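Side-chain contacts in protein toll (Drosophila melanogaster, PDB 4LXR), which binds the cleaved, active form of the cytokine Spätzle at the cell surface and so switches on Toll signalling in embryonic dorsal-ventral patterning and antifungal defence: residues P331-L334 / L335-Q338; W544-Q547 / L548-V552. One frame throughout, in Å; residues are numbered along the deposited sequence.

Interaction 1. Residues P331-L334 / L335-Q338; sequences PATL and LEHQ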
loop_
_atom_site.group_PDB
_atom_site.type_symbol
_atom_site.label_atom_id
_atom_site.label_comp_id
_atom_site.label_asym_id
_atom_site.label_seq_id
_atom_site.Cartn_x
_atom_site.Cartn_y
_atom_site.Cartn_z
ATOM N N PRO A 331 -26.233 -12.565 17.463
ATOM C CA PRO A 331 -27.181 -12.413 18.577
ATOM C C PRO A 331 -26.657 -11.331 19.503
ATOM O O PRO A 331 -25.444 -11.229 19.657
ATOM C CB PRO A 331 -27.128 -13.766 19.302
ATOM C CG PRO A 331 -26.232 -14.654 18.482
ATOM C CD PRO A 331 -25.438 -13.799 17.549
ATOM N N ALA A 332 -27.543 -10.536 20.087
ATOM C CA ALA A 332 -27.151 -9.449 20.977
ATOM C C ALA A 332 -26.343 -9.889 22.215
ATOM O O ALA A 332 -25.582 -9.097 22.761
ATOM C CB ALA A 332 -28.403 -8.622 21.407
ATOM N N THR A 333 -26.512 -11.133 22.665
ATOM C CA THR A 333 -25.828 -11.590 23.887
ATOM C C THR A 333 -24.468 -12.248 23.622
ATOM O O THR A 333 -23.777 -12.639 24.559
ATOM C CB THR A 333 -26.698 -12.574 24.723
ATOM O OG1 THR A 333 -26.967 -13.757 23.955
ATOM C CG2 THR A 333 -28.026 -11.923 25.167
ATOM N N LEU A 334 -24.089 -12.364 22.352
ATOM C CA LEU A 334 -22.891 -13.107 21.974
ATOM C C LEU A 334 -21.645 -12.751 22.785
ATOM O O LEU A 334 -20.886 -13.642 23.175
ATOM C CB LEU A 334 -22.582 -12.939 20.487
ATOM C CG LEU A 334 -21.451 -13.868 20.029
ATOM C CD1 LEU A 334 -21.852 -15.329 20.212
ATOM C CD2 LEU A 334 -21.052 -13.602 18.590
ATOM N N LEU A 335 -21.450 -11.459 23.051
ATOM C CA LEU A 335 -20.224 -10.980 23.687
ATOM C C LEU A 335 -20.471 -10.397 25.069
ATOM O O LEU A 335 -19.662 -9.629 25.588
ATOM C CB LEU A 335 -19.536 -9.937 22.808
ATOM C CG LEU A 335 -19.165 -10.402 21.402
ATOM C CD1 LEU A 335 -18.676 -9.242 20.585
ATOM C CD2 LEU A 335 -18.100 -11.496 21.429
ATOM N N GLU A 336 -21.592 -10.776 25.665
ATOM C CA GLU A 336 -22.022 -10.241 26.948
ATOM C C GLU A 336 -21.025 -10.500 28.089
ATOM O O GLU A 336 -20.937 -9.722 29.041
ATOM C CB GLU A 336 -23.392 -10.832 27.292
ATOM C CG GLU A 336 -24.060 -10.253 28.510
ATOM C CD GLU A 336 -25.285 -11.051 28.917
ATOM O OE1 GLU A 336 -25.755 -11.870 28.093
ATOM O OE2 GLU A 336 -25.765 -10.869 30.060
ATOM N N HIS A 337 -20.267 -11.586 28.001
ATOM C CA HIS A 337 -19.308 -11.898 29.058
ATOM C C HIS A 337 -17.863 -11.524 28.701
ATOM O O HIS A 337 -16.965 -11.616 29.536
ATOM C CB HIS A 337 -19.412 -13.379 29.463
ATOM C CG HIS A 337 -20.768 -13.769 29.966
ATOM N ND1 HIS A 337 -21.182 -13.524 31.258
ATOM C CD2 HIS A 337 -21.812 -14.371 29.346
ATOM C CE1 HIS A 337 -22.421 -13.960 31.415
ATOM N NE2 HIS A 337 -22.827 -14.478 30.270
ATOM N N GLN A 338 -17.642 -11.078 27.470
ATOM C CA GLN A 338 -16.284 -10.822 27.004
ATOM C C GLN A 338 -15.704 -9.462 27.443
ATOM O O GLN A 338 -15.328 -8.628 26.624
ATOM C CB GLN A 338 -16.185 -11.037 25.485
ATOM C CG GLN A 338 -16.046 -12.522 25.089
ATOM C CD GLN A 338 -17.255 -13.343 25.494
ATOM O OE1 GLN A 338 -18.372 -13.048 25.076
ATOM N NE2 GLN A 338 -17.045 -14.362 26.337
HETATM O O HOH W 1 -22.995 -9.060 23.294
#
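Thr333 and Glu336 meet across a local turn contact on the return side of a leucine-rich repeat, LRR 8, in the loop that leads from strand 319-321 to strand 343-345 of the Toll ectodomain solenoid. Three overlapping type I turns, Pro331 to Leu334, Thr333 to Glu336 and Leu335 to Gln338, carry the chain through this loop. The middle turn is closed by Glu336 N donating to Thr333 O at 3.1 Å; the N-H points almost straight at the oxygen (165°), although the nitrogen stands above the carbonyl plane. A bound water ties the same turns together, accepting from Leu335 N at 2.9 Å and also lying close to Ala332 O.

The side chains of Thr333 and Glu336 run side by side in the same direction. Glu336 CG is trans to the backbone N (chi1 -173°) and its chain stays extended, which lays the carboxylate alongside the threonine, with OE1 3.6 Å from Thr333 CB. This is a van der Waals touch; the hydroxyl, Thr333 OG1, makes a weak hydrogen bond to Gly308 O of the preceding loop.

The leucines turn to the buried side, Leu334 CG lying 4.3 Å from Leu335 CD2, and Leu334 also packs on Leu310 and Phe311. Gln338 bends at its second torsion and turns its amide to the loop of the preceding repeat, where NE2 donates to both Phe311 O and Ser314 O. That grip fixes the amide's rotation and leaves two acceptors facing each other, Gln338 OE1 and Leu334 O, 3.2 Å apart.

Interaction 2. Residues W544-Q547 / L548-V552; sequences WFIQ and LVRGV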
loop_
_atom_site.group_PDB
_atom_site.type_symbol
_atom_site.label_atom_id
_atom_site.label_comp_id
_atom_site.label_asym_id
_atom_site.label_seq_id
_atom_site.Cartn_x
_atom_site.Cartn_y
_atom_site.Cartn_z
ATOM N N TRP A 544 -5.238 33.672 -9.079
ATOM C CA TRP A 544 -4.323 33.779 -7.948
ATOM C C TRP A 544 -3.829 32.429 -7.468
ATOM O O TRP A 544 -2.707 32.325 -6.979
ATOM C CB TRP A 544 -4.922 34.637 -6.830
ATOM C CG TRP A 544 -5.031 36.063 -7.279
ATOM C CD1 TRP A 544 -6.174 36.757 -7.560
ATOM C CD2 TRP A 544 -3.939 36.951 -7.568
ATOM N NE1 TRP A 544 -5.859 38.033 -7.984
ATOM C CE2 TRP A 544 -4.496 38.176 -7.997
ATOM C CE3 TRP A 544 -2.546 36.834 -7.488
ATOM C CZ2 TRP A 544 -3.705 39.281 -8.348
ATOM C CZ3 TRP A 544 -1.759 37.934 -7.836
ATOM C CH2 TRP A 544 -2.344 39.139 -8.261
ATOM N N PHE A 545 -4.657 31.399 -7.636
ATOM C CA PHE A 545 -4.218 30.028 -7.435
ATOM C C PHE A 545 -3.057 29.692 -8.365
ATOM O O PHE A 545 -2.036 29.161 -7.931
ATOM C CB PHE A 545 -5.360 29.033 -7.675
ATOM C CG PHE A 545 -4.905 27.601 -7.730
ATOM C CD1 PHE A 545 -4.485 26.945 -6.574
ATOM C CD2 PHE A 545 -4.885 26.905 -8.934
ATOM C CE1 PHE A 545 -4.063 25.614 -6.615
ATOM C CE2 PHE A 545 -4.466 25.570 -8.981
ATOM C CZ PHE A 545 -4.053 24.929 -7.817
ATOM N N ILE A 546 -3.222 29.986 -9.648
ATOM C CA ILE A 546 -2.143 29.770 -10.605
ATOM C C ILE A 546 -0.879 30.546 -10.216
ATOM O O ILE A 546 0.227 30.004 -10.267
ATOM C CB ILE A 546 -2.572 30.130 -12.039
ATOM C CG1 ILE A 546 -3.665 29.172 -12.502
ATOM C CG2 ILE A 546 -1.387 30.055 -12.983
ATOM C CD1 ILE A 546 -3.257 27.733 -12.420
ATOM N N GLN A 547 -1.041 31.802 -9.805
ATOM C CA GLN A 547 0.110 32.589 -9.359
ATOM C C GLN A 547 0.731 31.974 -8.098
ATOM O O GLN A 547 1.949 31.983 -7.936
ATOM C CB GLN A 547 -0.266 34.060 -9.113
ATOM C CG GLN A 547 -0.865 34.810 -10.307
ATOM C CD GLN A 547 0.145 35.125 -11.396
ATOM O OE1 GLN A 547 0.821 34.234 -11.909
ATOM N NE2 GLN A 547 0.244 36.406 -11.763
ATOM N N LEU A 548 -0.114 31.441 -7.215
ATOM C CA LEU A 548 0.340 30.753 -6.005
ATOM C C LEU A 548 1.169 29.534 -6.375
ATOM O O LEU A 548 2.253 29.318 -5.834
ATOM C CB LEU A 548 -0.856 30.335 -5.135
ATOM C CG LEU A 548 -0.672 29.679 -3.756
ATOM C CD1 LEU A 548 -0.455 28.172 -3.834
ATOM C CD2 LEU A 548 0.474 30.330 -3.013
ATOM N N VAL A 549 0.645 28.741 -7.304
ATOM C CA VAL A 549 1.304 27.520 -7.748
ATOM C C VAL A 549 2.696 27.798 -8.318
ATOM O O VAL A 549 3.618 27.002 -8.143
ATOM C CB VAL A 549 0.419 26.743 -8.760
ATOM C CG1 VAL A 549 1.261 25.893 -9.696
ATOM C CG2 VAL A 549 -0.611 25.889 -8.013
ATOM N N ARG A 550 2.856 28.937 -8.979
ATOM C CA ARG A 550 4.171 29.311 -9.488
ATOM C C ARG A 550 4.911 30.242 -8.515
ATOM O O ARG A 550 4.827 30.074 -7.299
ATOM C CB ARG A 550 4.072 29.891 -10.906
ATOM C CG ARG A 550 3.003 30.949 -11.096
ATOM C CD ARG A 550 2.304 30.814 -12.454
ATOM N NE ARG A 550 3.190 31.038 -13.599
ATOM C CZ ARG A 550 3.547 32.239 -14.053
ATOM N NH1 ARG A 550 4.350 32.340 -15.102
ATOM N NH2 ARG A 550 3.109 33.341 -13.456
ATOM N N GLY A 551 5.634 31.221 -9.037
ATOM C CA GLY A 551 6.387 32.108 -8.171
ATOM C C GLY A 551 5.570 33.223 -7.542
ATOM O O GLY A 551 5.409 33.284 -6.322
ATOM N N VAL A 552 5.035 34.084 -8.401
ATOM C CA VAL A 552 4.469 35.388 -8.039
ATOM C C VAL A 552 3.761 35.575 -6.684
ATOM O O VAL A 552 4.181 36.402 -5.875
ATOM C CB VAL A 552 3.531 35.894 -9.149
ATOM C CG1 VAL A 552 3.245 37.375 -8.959
ATOM C CG2 VAL A 552 4.153 35.634 -10.512
#
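One face of the Phe545 ring carries a methyl group of Val549, one helical turn on, while the edge of the Arg550 guanidinium receives the amide oxygen of Gln547. Val549 CG2 stands 3.9 Å from the ring centroid, a CH-pi contact over the face but shifted toward the rim, with Phe545 CZ its nearest ring atom at 3.6 Å. The ring gets there because Phe545 CG is trans to the backbone N (chi1 169°); it also packs on Leu563 of strand 561-564 and on Leu568.

Gln547 and Arg550 lie alongside each other with amide and guanidinium planes only 11° apart. Arg550 NH2 donates to Gln547 OE1 at 2.9 Å, in the carbonyl plane, although the N-H is bent (138°). Arg550 reaches this position by folding at its second and third torsions, with CD passing 3.8 Å from Ile546 CG2. With an alanine here in place of the arginine, Gln547 OE1 loses this donor, and its amide is likely to be freer to turn. On the same amide, Val552 CG2 rests 3.9 Å from Gln547 OE1, so the chain beyond the helix folds back beside Gln547.

The backbone beneath is regular: Leu548 N bonds to Trp544 O, Val549 N to Phe545 O, and Arg550 N to Ile546 O at 3.1 Å. Arg550 is the first residue to leave helical backbone angles. The whole is the C-terminal end of the short helix 543-549 in the first LRRCT module, the cysteine-rich cap of a leucine-rich repeat array, packed against strand 561-564.

Both contacts are local, each joining neighbouring turns of one continuous piece of chain, but they serve different parts of the same ectodomain. Interaction 1 lies in the repeat array, in LRR 8; interaction 2 follows it along the chain, in the first LRRCT module. Their centres are 58 Å apart, on opposite sides of the chain's centre, and their nearest atoms are about 47 Å from one another, so they do not touch. Neither is touched by another protein chain of the assembly, and thus neither meets bound Spätzle directly. An N-acetylglucosamine of a protein-attached glycan lies about 10 Å from the Gln338 side chain of interaction 1.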